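Local coordinates for 2-oxo-1,2-dihydroquinoline 8-monooxygenase, oxygenase component (Pseudomonas putida, PDB 1Z02), which serves as the Rieske-type oxygenase component of 2-oxo-1,2-dihydroquinoline 8-monooxygenase, carrying a [2Fe-2S] cluster and a separate iron site and probably hydroxylating the substrate at position 8, at residues A79-L85 with T134-Y139; T99-I103 with F112-T116; L240-S246 with D269-L275; D248-V252 with G261-W265. One frame throughout, in Å; residues are numbered along the deposited sequence.

Contact 1: A79-L85 with T134-Y139; sequences ALKDQCL and TGVTTY. With FES (Fe2/s2 (inorganic) cluster), chain H.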
loop_
_atom_site.group_PDB
_atom_site.type_symbol
_atom_site.label_atom_id
_atom_site.label_comp_id
_atom_site.label_asym_id
_atom_site.label_seq_id
_atom_site.Cartn_x
_atom_site.Cartn_y
_atom_site.Cartn_z
ATOM N N ALA A 79 27.854 -12.782 11.020
ATOM C CA ALA A 79 26.467 -12.574 10.613
ATOM C C ALA A 79 25.535 -13.401 11.497
ATOM O O ALA A 79 25.808 -14.572 11.753
ATOM C CB ALA A 79 26.296 -12.959 9.152
ATOM N N LEU A 80 24.452 -12.775 11.965
ATOM C CA LEU A 80 23.442 -13.414 12.810
ATOM C C LEU A 80 22.072 -12.985 12.287
ATOM O O LEU A 80 21.974 -12.104 11.423
ATOM C CB LEU A 80 23.569 -12.964 14.274
ATOM C CG LEU A 80 24.785 -13.354 15.113
ATOM C CD1 LEU A 80 26.017 -12.647 14.589
ATOM C CD2 LEU A 80 24.542 -12.966 16.575
ATOM N N LYS A 81 21.016 -13.609 12.799
ATOM C CA LYS A 81 19.680 -13.240 12.363
ATOM C C LYS A 81 19.327 -11.924 13.033
ATOM O O LYS A 81 19.453 -11.788 14.249
ATOM C CB LYS A 81 18.654 -14.299 12.749
ATOM C CG LYS A 81 17.269 -13.984 12.217
ATOM C CD LYS A 81 16.248 -15.008 12.698
ATOM C CE LYS A 81 16.466 -16.380 12.065
ATOM N NZ LYS A 81 15.405 -17.343 12.490
ATOM N N ASP A 82 18.889 -10.958 12.233
ATOM C CA ASP A 82 18.542 -9.629 12.731
ATOM C C ASP A 82 17.162 -9.653 13.389
ATOM O O ASP A 82 16.220 -8.993 12.921
ATOM C CB ASP A 82 18.558 -8.630 11.569
ATOM C CG ASP A 82 18.654 -7.186 12.035
ATOM O OD1 ASP A 82 18.483 -6.293 11.182
ATOM O OD2 ASP A 82 18.903 -6.954 13.244
ATOM N N GLN A 83 17.053 -10.404 14.482
ATOM C CA GLN A 83 15.785 -10.540 15.209
ATOM C C GLN A 83 16.023 -10.989 16.646
ATOM O O GLN A 83 16.457 -12.109 16.892
ATOM C CB GLN A 83 14.877 -11.566 14.524
ATOM C CG GLN A 83 13.535 -11.772 15.235
ATOM C CD GLN A 83 12.805 -13.016 14.756
ATOM O OE1 GLN A 83 13.256 -14.147 14.984
ATOM N NE2 GLN A 83 11.676 -12.816 14.083
ATOM N N CYS A 84 15.741 -10.109 17.595
ATOM C CA CYS A 84 15.923 -10.430 19.001
ATOM C C CYS A 84 14.872 -11.458 19.400
ATOM O O CYS A 84 13.706 -11.316 19.021
ATOM C CB CYS A 84 15.766 -9.173 19.851
ATOM S SG CYS A 84 16.048 -9.485 21.612
ATOM N N LEU A 85 15.297 -12.475 20.160
ATOM C CA LEU A 85 14.430 -13.563 20.639
ATOM C C LEU A 85 13.410 -13.082 21.629
ATOM O O LEU A 85 12.378 -13.722 21.818
ATOM C CB LEU A 85 15.206 -14.621 21.412
ATOM C CG LEU A 85 16.577 -15.091 21.024
ATOM C CD1 LEU A 85 17.101 -16.137 21.994
ATOM C CD2 LEU A 85 16.466 -15.607 19.656
ATOM N N THR A 134 19.162 -20.841 24.769
ATOM C CA THR A 134 18.826 -20.611 23.372
ATOM C C THR A 134 19.718 -19.516 22.770
ATOM O O THR A 134 20.653 -19.027 23.409
ATOM C CB THR A 134 17.321 -20.222 23.221
ATOM O OG1 THR A 134 16.990 -20.086 21.834
ATOM C CG2 THR A 134 17.022 -18.916 23.950
ATOM N N GLY A 135 19.429 -19.146 21.530
ATOM C CA GLY A 135 20.202 -18.115 20.863
ATOM C C GLY A 135 19.631 -17.856 19.483
ATOM O O GLY A 135 18.602 -18.432 19.109
ATOM N N VAL A 136 20.281 -16.983 18.720
ATOM C CA VAL A 136 19.823 -16.676 17.368
ATOM C C VAL A 136 20.653 -17.425 16.340
ATOM O O VAL A 136 21.772 -17.860 16.622
ATOM C CB VAL A 136 19.900 -15.166 17.058
ATOM C CG1 VAL A 136 18.919 -14.404 17.933
ATOM C CG2 VAL A 136 21.312 -14.655 17.283
ATOM N N THR A 137 20.096 -17.579 15.145
ATOM C CA THR A 137 20.780 -18.288 14.074
ATOM C C THR A 137 22.062 -17.574 13.630
ATOM O O THR A 137 22.129 -16.338 13.623
ATOM C CB THR A 137 19.857 -18.432 12.836
ATOM O OG1 THR A 137 18.604 -19.002 13.238
ATOM C CG2 THR A 137 20.501 -19.346 11.782
ATOM N N THR A 138 23.077 -18.353 13.271
ATOM C CA THR A 138 24.328 -17.789 12.776
ATOM C C THR A 138 24.409 -18.084 11.288
ATOM O O THR A 138 23.911 -19.106 10.826
ATOM C CB THR A 138 25.584 -18.430 13.433
ATOM O OG1 THR A 138 25.645 -19.819 13.094
ATOM C CG2 THR A 138 25.551 -18.273 14.944
ATOM N N TYR A 139 25.036 -17.191 10.534
ATOM C CA TYR A 139 25.187 -17.396 9.099
ATOM C C TYR A 139 26.663 -17.333 8.723
ATOM O O TYR A 139 27.336 -16.328 8.955
ATOM C CB TYR A 139 24.389 -16.347 8.326
ATOM C CG TYR A 139 22.925 -16.367 8.685
ATOM C CD1 TYR A 139 22.409 -15.492 9.635
ATOM C CD2 TYR A 139 22.073 -17.325 8.143
ATOM C CE1 TYR A 139 21.082 -15.577 10.039
ATOM C CE2 TYR A 139 20.746 -17.420 8.544
ATOM C CZ TYR A 139 20.262 -16.541 9.492
ATOM O OH TYR A 139 18.950 -16.637 9.892
HETATM FE FE1 FES H . 13.836 -7.056 24.614
HETATM FE FE2 FES H . 15.371 -7.309 22.482
HETATM S S1 FES H . 15.984 -7.399 24.554
HETATM S S2 FES H . 13.211 -6.868 22.452
HETATM O O HOH W 1 29.207 -15.348 10.837
HETATM O O HOH W 2 17.039 -16.998 15.351
#
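Tyr139 turns the edge of its ring, rather than a face, onto the peptide between Leu80 and Lys81, with CE1 of Tyr139 3.6 Å from Leu80 C. This is part of the Rieske domain, where the end of strand 76-81 is tied to loop 134-139 by a single beta bridge between Leu80 and Thr138. Two backbone bonds flank it: a nearly straight one from Tyr139 N to Ala79 O (3.0 Å), and a more bent one from Lys81 N to Thr137 O (3.1 Å, 138°). Just beyond, a water joins Ala79 N to Tyr139 O. Lys81 runs out with CG opposite its own N (chi1 -176°) and kinks at chi3, which carries CE past the phenol, 3.3 Å from Tyr139 OH. Its ammonium then forms a salt bridge with Asp155, whose carboxylate also hydrogen-bonds Thr137 OG1. Putting an alanine at Tyr139 removes both the ring edge and the hydroxyl end, and would probably leave the Lys81 chain freer to turn. Further along, Val136 spreads its two methyls: its side chain crosses that of Leu80 at about a right angle, Val136 CG2 3.7 Å from Leu80 CD2, while CG1 lies against Leu85 CD2. Phe112 packs on all three of these side chains. Next to Leu85 sits the cluster ligand Cys84, which shares an iron with Cys105; its SG lies 2.4 Å from FE2.

Contact 2: T99-I103 with F112-T116; sequences TKSTI and FDLET
Asp113 holds CG trans to its own nitrogen (chi1 -175°), which swings OD1 back toward Ser101, just before the neighbouring strand, while Leu114, with CG set opposite its carbonyl carbon (chi1 -70°), lays its CB and CG against the Ser101 carbonyl. OD1 of Asp113 comes within 3.1 Å of Ser101 O, but both are acceptors and no bond joins them. A water bridges the two residues: it donates to Asp113 OD1 (2.9 Å) and also hydrogen-bonds Ser101 OG. The other carboxylate oxygen, OD2, is gripped twice within its own segment, by Thr116 N from above the carboxylate plane, which makes an Asx motif, and by Thr116 OG1 on the anti lone pair; the two together should hold the group's rotation.

This lies at the open end of the hairpin 102-104/110-113 of the Rieske domain, whose connecting turn carries the cluster ligands Cys105 and His108. Ile103 and Phe112 form its hydrogen-bonded pair: Phe112 N reaches Ile103 O at 2.9 Å in a straight line (179°), and Ile103 N reaches Phe112 O at 3.1 Å. Thr102 and Asp113 make the adjacent non-hydrogen-bonded pair, and Leu114 N extends the ladder to Ser101 O (2.9 Å). Leu114 CD2 meets Ile103 CB at 4.1 Å, the two side chains crossing at about a right angle beside Leu80. Thr99 OG1 and Thr102 OG1 are hydrogen-bonded to each other at 2.7 Å, and Leu280 of the second subunit packs on both residues.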
loop_
_atom_site.group_PDB
_atom_site.type_symbol
_atom_site.label_atom_id
_atom_site.label_comp_id
_atom_site.label_asym_id
_atom_site.label_seq_id
_atom_site.Cartn_x
_atom_site.Cartn_y
_atom_site.Cartn_z
ATOM N N THR A 99 31.041 -5.671 23.976
ATOM C CA THR A 99 32.314 -6.382 23.914
ATOM C C THR A 99 32.634 -6.747 22.470
ATOM O O THR A 99 31.795 -6.597 21.586
ATOM C CB THR A 99 32.298 -7.673 24.773
ATOM O OG1 THR A 99 31.309 -8.580 24.271
ATOM C CG2 THR A 99 32.000 -7.340 26.229
ATOM N N LYS A 100 33.856 -7.223 22.248
ATOM C CA LYS A 100 34.326 -7.611 20.927
ATOM C C LYS A 100 33.709 -8.904 20.404
ATOM O O LYS A 100 33.775 -9.183 19.211
ATOM C CB LYS A 100 35.846 -7.782 20.951
ATOM C CG LYS A 100 36.641 -6.491 21.061
ATOM C CD LYS A 100 36.566 -5.692 19.775
ATOM C CE LYS A 100 37.585 -4.577 19.782
ATOM N NZ LYS A 100 37.463 -3.720 20.993
ATOM N N SER A 101 33.114 -9.693 21.292
ATOM C CA SER A 101 32.534 -10.963 20.888
ATOM C C SER A 101 31.012 -11.030 20.925
ATOM O O SER A 101 30.442 -12.101 20.728
ATOM C CB SER A 101 33.091 -12.070 21.779
ATOM O OG SER A 101 32.639 -11.898 23.113
ATOM N N THR A 102 30.345 -9.908 21.163
ATOM C CA THR A 102 28.890 -9.935 21.240
ATOM C C THR A 102 28.203 -8.773 20.543
ATOM O O THR A 102 28.849 -7.864 20.025
ATOM C CB THR A 102 28.416 -9.912 22.714
ATOM O OG1 THR A 102 28.757 -8.646 23.308
ATOM C CG2 THR A 102 29.073 -11.036 23.500
ATOM N N ILE A 103 26.877 -8.841 20.531
ATOM C CA ILE A 103 26.023 -7.791 19.991
ATOM C C ILE A 103 24.777 -7.842 20.866
ATOM O O ILE A 103 24.254 -8.921 21.148
ATOM C CB ILE A 103 25.636 -8.001 18.491
ATOM C CG1 ILE A 103 24.838 -6.780 18.012
ATOM C CG2 ILE A 103 24.836 -9.293 18.306
ATOM C CD1 ILE A 103 24.442 -6.792 16.581
ATOM N N PHE A 112 23.896 -11.512 22.451
ATOM C CA PHE A 112 24.260 -12.733 21.748
ATOM C C PHE A 112 25.724 -12.816 21.344
ATOM O O PHE A 112 26.360 -11.805 21.036
ATOM C CB PHE A 112 23.374 -12.902 20.507
ATOM C CG PHE A 112 21.919 -12.691 20.786
ATOM C CD1 PHE A 112 21.354 -11.431 20.668
ATOM C CD2 PHE A 112 21.124 -13.741 21.225
ATOM C CE1 PHE A 112 20.016 -11.213 20.988
ATOM C CE2 PHE A 112 19.787 -13.538 21.547
ATOM C CZ PHE A 112 19.229 -12.270 21.429
ATOM N N ASP A 113 26.247 -14.038 21.358
ATOM C CA ASP A 113 27.632 -14.290 20.987
ATOM C C ASP A 113 27.741 -14.259 19.466
ATOM O O ASP A 113 27.009 -14.959 18.773
ATOM C CB ASP A 113 28.069 -15.651 21.513
ATOM C CG ASP A 113 29.522 -15.915 21.255
ATOM O OD1 ASP A 113 30.348 -15.098 21.588
ATOM O OD2 ASP A 113 29.882 -16.938 20.709
ATOM N N LEU A 114 28.646 -13.435 18.951
ATOM C CA LEU A 114 28.822 -13.303 17.511
ATOM C C LEU A 114 29.150 -14.608 16.807
ATOM O O LEU A 114 28.737 -14.824 15.673
ATOM C CB LEU A 114 29.921 -12.290 17.205
ATOM C CG LEU A 114 29.594 -10.829 17.519
ATOM C CD1 LEU A 114 30.831 -9.978 17.267
ATOM C CD2 LEU A 114 28.441 -10.360 16.655
ATOM N N GLU A 115 29.890 -15.479 17.476
ATOM C CA GLU A 115 30.290 -16.745 16.881
ATOM C C GLU A 115 29.232 -17.831 16.851
ATOM O O GLU A 115 28.991 -18.437 15.817
ATOM C CB GLU A 115 31.497 -17.308 17.623
ATOM C CG GLU A 115 31.956 -18.633 17.066
ATOM C CD GLU A 115 33.180 -18.472 16.222
ATOM O OE1 GLU A 115 34.205 -18.039 16.775
ATOM O OE2 GLU A 115 33.127 -18.763 15.012
ATOM N N THR A 116 28.623 -18.094 18.000
ATOM C CA THR A 116 27.644 -19.157 18.117
ATOM C C THR A 116 26.208 -18.690 18.107
ATOM O O THR A 116 25.305 -19.490 17.892
ATOM C CB THR A 116 27.876 -19.956 19.420
ATOM O OG1 THR A 116 27.633 -19.114 20.562
ATOM C CG2 THR A 116 29.308 -20.459 19.472
HETATM O O HOH W 3 30.979 -13.893 24.129
#

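Contact 3: L240-S246 with D269-L275; sequences LGLLPTS and DKWAPVL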
loop_
_atom_site.group_PDB
_atom_site.type_symbol
_atom_site.label_atom_id
_atom_site.label_comp_id
_atom_site.label_asym_id
_atom_site.label_seq_id
_atom_site.Cartn_x
_atom_site.Cartn_y
_atom_site.Cartn_z
ATOM N N LEU A 240 19.744 -9.394 -35.005
ATOM C CA LEU A 240 18.345 -9.367 -34.582
ATOM C C LEU A 240 18.118 -10.367 -33.455
ATOM O O LEU A 240 17.181 -10.228 -32.674
ATOM C CB LEU A 240 17.427 -9.700 -35.759
ATOM C CG LEU A 240 17.459 -8.752 -36.960
ATOM C CD1 LEU A 240 16.390 -9.182 -37.955
ATOM C CD2 LEU A 240 17.214 -7.320 -36.511
ATOM N N GLY A 241 18.983 -11.376 -33.385
ATOM C CA GLY A 241 18.870 -12.389 -32.351
ATOM C C GLY A 241 19.832 -13.549 -32.550
ATOM O O GLY A 241 20.478 -13.657 -33.595
ATOM N N LEU A 242 19.941 -14.401 -31.534
ATOM C CA LEU A 242 20.804 -15.577 -31.568
ATOM C C LEU A 242 19.933 -16.819 -31.447
ATOM O O LEU A 242 19.085 -16.902 -30.556
ATOM C CB LEU A 242 21.800 -15.563 -30.402
ATOM C CG LEU A 242 23.113 -14.787 -30.542
ATOM C CD1 LEU A 242 23.916 -14.925 -29.252
ATOM C CD2 LEU A 242 23.913 -15.336 -31.718
ATOM N N LEU A 243 20.151 -17.787 -32.332
ATOM C CA LEU A 243 19.362 -19.015 -32.319
ATOM C C LEU A 243 20.159 -20.275 -32.073
ATOM O O LEU A 243 21.279 -20.422 -32.555
ATOM C CB LEU A 243 18.655 -19.238 -33.646
ATOM C CG LEU A 243 17.839 -18.204 -34.371
ATOM C CD1 LEU A 243 17.556 -18.774 -35.748
ATOM C CD2 LEU A 243 16.569 -17.894 -33.625
ATOM N N PRO A 244 19.576 -21.218 -31.323
ATOM C CA PRO A 244 20.268 -22.475 -31.049
ATOM C C PRO A 244 20.121 -23.348 -32.299
ATOM O O PRO A 244 19.012 -23.525 -32.820
ATOM C CB PRO A 244 19.510 -23.029 -29.850
ATOM C CG PRO A 244 18.116 -22.538 -30.074
ATOM C CD PRO A 244 18.335 -21.113 -30.534
ATOM N N THR A 245 21.235 -23.878 -32.787
ATOM C CA THR A 245 21.219 -24.707 -33.986
ATOM C C THR A 245 21.165 -26.188 -33.664
ATOM O O THR A 245 20.788 -27.007 -34.503
ATOM C CB THR A 245 22.461 -24.433 -34.850
ATOM O OG1 THR A 245 23.648 -24.769 -34.119
ATOM C CG2 THR A 245 22.508 -22.969 -35.242
ATOM N N SER A 246 21.557 -26.527 -32.444
ATOM C CA SER A 246 21.551 -27.913 -32.019
ATOM C C SER A 246 20.972 -28.068 -30.630
ATOM O O SER A 246 20.736 -27.094 -29.917
ATOM C CB SER A 246 22.963 -28.500 -32.050
ATOM O OG SER A 246 23.819 -27.842 -31.133
ATOM N N ASP A 269 29.261 -22.812 -33.602
ATOM C CA ASP A 269 28.216 -23.086 -34.570
ATOM C C ASP A 269 26.880 -23.497 -33.936
ATOM O O ASP A 269 25.877 -23.630 -34.634
ATOM C CB ASP A 269 28.704 -24.146 -35.551
ATOM C CG ASP A 269 28.933 -25.455 -34.903
ATOM O OD1 ASP A 269 27.970 -26.097 -34.540
ATOM O OD2 ASP A 269 30.068 -25.875 -34.730
ATOM N N LYS A 270 26.864 -23.663 -32.614
ATOM C CA LYS A 270 25.651 -24.063 -31.900
ATOM C C LYS A 270 24.673 -22.906 -31.737
ATOM O O LYS A 270 23.495 -23.115 -31.461
ATOM C CB LYS A 270 26.010 -24.624 -30.522
ATOM C CG LYS A 270 27.069 -25.705 -30.559
ATOM C CD LYS A 270 26.520 -27.019 -30.086
ATOM C CE LYS A 270 27.569 -28.101 -30.190
ATOM N NZ LYS A 270 27.001 -29.302 -30.841
ATOM N N TRP A 271 25.181 -21.689 -31.889
ATOM C CA TRP A 271 24.362 -20.491 -31.797
ATOM C C TRP A 271 24.600 -19.625 -33.032
ATOM O O TRP A 271 25.710 -19.144 -33.263
ATOM C CB TRP A 271 24.701 -19.691 -30.541
ATOM C CG TRP A 271 24.201 -20.305 -29.271
ATOM C CD1 TRP A 271 24.878 -21.160 -28.451
ATOM C CD2 TRP A 271 22.903 -20.124 -28.682
ATOM N NE1 TRP A 271 24.084 -21.529 -27.390
ATOM C CE2 TRP A 271 22.865 -20.913 -27.510
ATOM C CE3 TRP A 271 21.766 -19.384 -29.039
ATOM C CZ2 TRP A 271 21.737 -20.971 -26.680
ATOM C CZ3 TRP A 271 20.642 -19.444 -28.215
ATOM C CH2 TRP A 271 20.637 -20.238 -27.052
ATOM N N ALA A 272 23.554 -19.424 -33.825
ATOM C CA ALA A 272 23.679 -18.627 -35.039
ATOM C C ALA A 272 22.907 -17.314 -34.968
ATOM O O ALA A 272 21.758 -17.278 -34.535
ATOM C CB ALA A 272 23.212 -19.439 -36.248
ATOM N N PRO A 273 23.534 -16.210 -35.407
ATOM C CA PRO A 273 22.876 -14.903 -35.384
ATOM C C PRO A 273 21.806 -14.794 -36.461
ATOM O O PRO A 273 21.892 -15.447 -37.501
ATOM C CB PRO A 273 24.030 -13.934 -35.614
ATOM C CG PRO A 273 24.937 -14.711 -36.506
ATOM C CD PRO A 273 24.929 -16.084 -35.865
ATOM N N VAL A 274 20.786 -13.986 -36.189
ATOM C CA VAL A 274 19.700 -13.759 -37.128
ATOM C C VAL A 274 19.976 -12.387 -37.713
ATOM O O VAL A 274 20.050 -11.404 -36.974
ATOM C CB VAL A 274 18.347 -13.731 -36.415
ATOM C CG1 VAL A 274 17.237 -13.455 -37.417
ATOM C CG2 VAL A 274 18.115 -15.044 -35.692
ATOM N N LEU A 275 20.139 -12.313 -39.031
ATOM C CA LEU A 275 20.433 -11.038 -39.674
ATOM C C LEU A 275 19.264 -10.386 -40.387
ATOM O O LEU A 275 19.392 -9.274 -40.885
ATOM C CB LEU A 275 21.593 -11.189 -40.664
ATOM C CG LEU A 275 22.989 -11.426 -40.083
ATOM C CD1 LEU A 275 23.090 -12.826 -39.502
ATOM C CD2 LEU A 275 24.016 -11.243 -41.182
#
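Leu243 and Ala272 bond to each other twice through their backbones, Leu243 N to Ala272 O and Ala272 N to Leu243 O, both at 2.8 Å. They form the antiparallel hydrogen-bonded pair at the middle of strands 241-244 and 271-274, which belong to a small three-stranded sheet of the ring-hydroxylase domain. The ladder continues past the strand end, where Thr245 N bonds to Lys270 O (2.7 Å).

The aromatic contact lies on the face of Leu242, Pro244 and Trp271. Pro244 CB sits 4.1 Å from the centroid of the six-membered ring of Trp271, only 13° off the normal, a CH-pi contact over the ring; the Leu242 carbonyl comes instead at the ring edge. NE1 of Trp271 probably hydrogen-bonds Cys249 O. With an alanine in place of Trp271, Pro244 would probably lose the flat surface it rests on and Cys249 O the indole N-H it accepts from.

Apolar packing fills the other face. Val274 CG2 presses on Leu243 CG at 3.4 Å, a tight approach, and Ala272 CB touches Thr245 CG2 at 3.7 Å. Ala124 of the third subunit packs on Leu243 and Val274, so this face takes part in the trimer contact.

Polar ends gather beyond Thr245. Lys270, bent at chi2, brings CD to 3.0 Å from Ser246 OG, and both residues finish on Asp248, the lysine by a salt bridge and the serine by a hydrogen bond. Thr245 OG1 donates to Asp269 O at 2.6 Å, in the carbonyl plane and on a lone pair.

Contact 4: D248-V252 with G261-W265; sequences DCIAV and GMMQW
The hairpin of strands 250-253 and 261-264 forms one edge of the seven-stranded antiparallel sheet in the ring-hydroxylase domain, with 250-253 as its outermost strand within the chain; the sheet is consistent with the Bet v 1-like clan to which the domain is assigned. Ala251 and Met263 are its hydrogen-bonded pair. Ala251 N reaches Met263 O at 2.9 Å in an almost straight line (176°), and Met263 N returns to Ala251 O at the same distance. Beyond the end of the ladder Trp265 N still bonds to Cys249 O, more loosely at 3.2 Å.

Ile250, Val252, Met262 and Gln264 share one face, and helix 392-404 packs against it. Here Ile250 CG2 lies 3.5 Å from Met262 CB. Met262 places CG between its N and carbonyl carbon (chi1 60°), and its chain then crosses Ile250 at a slant, bringing the methyl CE to 3.7 Å from Ile250 CD1. Trp397 and Leu400 of the helix pack on the same methionine.

On the other face Met263 heads away from the hairpin partner toward Phe180, and Trp265 folds its indole back along 248-251. Ala251 CB approaches CZ2 of Trp265 obliquely at 3.7 Å, whereas Asp248 O meets the indole at its edge. The indole nitrogen reaches that same carbonyl through a water, which accepts from Trp265 NE1 at 2.9 Å and donates to Asp248 O at 3.1 Å.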
loop_
_atom_site.group_PDB
_atom_site.type_symbol
_atom_site.label_atom_id
_atom_site.label_comp_id
_atom_site.label_asym_id
_atom_site.label_seq_id
_atom_site.Cartn_x
_atom_site.Cartn_y
_atom_site.Cartn_z
ATOM N N ASP A 248 22.427 -29.615 -28.074
ATOM C CA ASP A 248 23.450 -29.426 -27.056
ATOM C C ASP A 248 24.065 -28.027 -27.104
ATOM O O ASP A 248 25.249 -27.857 -26.827
ATOM C CB ASP A 248 24.549 -30.472 -27.235
ATOM C CG ASP A 248 25.208 -30.398 -28.600
ATOM O OD1 ASP A 248 26.209 -31.116 -28.801
ATOM O OD2 ASP A 248 24.734 -29.632 -29.469
ATOM N N CYS A 249 23.265 -27.030 -27.461
ATOM C CA CYS A 249 23.749 -25.655 -27.524
ATOM C C CYS A 249 24.133 -25.178 -26.127
ATOM O O CYS A 249 24.847 -24.190 -25.971
ATOM C CB CYS A 249 22.667 -24.741 -28.089
ATOM S SG CYS A 249 21.164 -24.759 -27.096
ATOM N N ILE A 250 23.647 -25.891 -25.114
ATOM C CA ILE A 250 23.935 -25.558 -23.721
ATOM C C ILE A 250 24.453 -26.796 -22.995
ATOM O O ILE A 250 23.928 -27.890 -23.171
ATOM C CB ILE A 250 22.660 -25.049 -22.989
ATOM C CG1 ILE A 250 22.139 -23.776 -23.664
ATOM C CG2 ILE A 250 22.962 -24.803 -21.513
ATOM C CD1 ILE A 250 20.849 -23.255 -23.075
ATOM N N ALA A 251 25.491 -26.624 -22.186
ATOM C CA ALA A 251 26.053 -27.731 -21.431
ATOM C C ALA A 251 25.655 -27.602 -19.964
ATOM O O ALA A 251 25.968 -26.601 -19.308
ATOM C CB ALA A 251 27.572 -27.737 -21.565
ATOM N N VAL A 252 24.958 -28.612 -19.450
ATOM C CA VAL A 252 24.533 -28.605 -18.057
ATOM C C VAL A 252 25.579 -29.305 -17.194
ATOM O O VAL A 252 25.955 -30.448 -17.465
ATOM C CB VAL A 252 23.168 -29.319 -17.880
ATOM C CG1 VAL A 252 22.697 -29.206 -16.433
ATOM C CG2 VAL A 252 22.132 -28.709 -18.815
ATOM N N GLY A 261 25.108 -25.634 -12.741
ATOM C CA GLY A 261 24.573 -24.657 -13.662
ATOM C C GLY A 261 24.691 -25.056 -15.116
ATOM O O GLY A 261 24.754 -26.237 -15.445
ATOM N N MET A 262 24.729 -24.060 -15.993
ATOM C CA MET A 262 24.821 -24.310 -17.423
ATOM C C MET A 262 25.732 -23.296 -18.097
ATOM O O MET A 262 25.784 -22.126 -17.707
ATOM C CB MET A 262 23.432 -24.235 -18.064
ATOM C CG MET A 262 22.762 -22.882 -17.894
ATOM S SD MET A 262 21.060 -22.835 -18.461
ATOM C CE MET A 262 21.143 -21.683 -19.781
ATOM N N MET A 263 26.454 -23.771 -19.106
ATOM C CA MET A 263 27.364 -22.948 -19.889
ATOM C C MET A 263 26.800 -22.881 -21.301
ATOM O O MET A 263 26.552 -23.912 -21.919
ATOM C CB MET A 263 28.760 -23.582 -19.927
ATOM C CG MET A 263 29.717 -22.953 -20.929
ATOM S SD MET A 263 30.533 -21.507 -20.272
ATOM C CE MET A 263 29.408 -20.423 -20.382
ATOM N N GLN A 264 26.593 -21.671 -21.806
ATOM C CA GLN A 264 26.067 -21.504 -23.153
ATOM C C GLN A 264 27.217 -21.373 -24.148
ATOM O O GLN A 264 28.080 -20.498 -24.008
ATOM C CB GLN A 264 25.160 -20.278 -23.199
ATOM C CG GLN A 264 24.024 -20.342 -22.190
ATOM C CD GLN A 264 23.001 -19.263 -22.397
ATOM O OE1 GLN A 264 23.265 -18.080 -22.177
ATOM N NE2 GLN A 264 21.821 -19.660 -22.841
ATOM N N TRP A 265 27.227 -22.259 -25.145
ATOM C CA TRP A 265 28.280 -22.266 -26.156
ATOM C C TRP A 265 28.125 -21.120 -27.151
ATOM O O TRP A 265 27.800 -21.336 -28.321
ATOM C CB TRP A 265 28.302 -23.607 -26.909
ATOM C CG TRP A 265 28.508 -24.809 -26.043
ATOM C CD1 TRP A 265 27.603 -25.794 -25.791
ATOM C CD2 TRP A 265 29.700 -25.174 -25.341
ATOM N NE1 TRP A 265 28.155 -26.754 -24.979
ATOM C CE2 TRP A 265 29.446 -26.397 -24.688
ATOM C CE3 TRP A 265 30.966 -24.587 -25.202
ATOM C CZ2 TRP A 265 30.409 -27.051 -23.903
ATOM C CZ3 TRP A 265 31.927 -25.239 -24.419
ATOM C CH2 TRP A 265 31.640 -26.457 -23.783
HETATM O O HOH W 4 26.976 -29.411 -24.843
#

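The four contacts fall into two groups at opposite sides of the chain's centre. Contacts 1 and 2, with centres 11 Å apart, lie in the Rieske domain, contact 2 nested in the loop that contact 1 closes; they meet where Leu85 CG packs 3.6 Å from Phe112 CE2, next to the cluster. The centres of contacts 3 and 4 lie 14 Å apart in the hydroxylase domain, likewise nested, and the two are joined by the salt bridge from Lys270 NZ to Asp248 OD2 (2.7 Å). Both stand off from the iron: the side chains of Leu242 and Gln264 are each about 12 Å from it. Between the groups there is no touch; contacts 1 and 4 come no nearer than about 23 Å between nearest atoms.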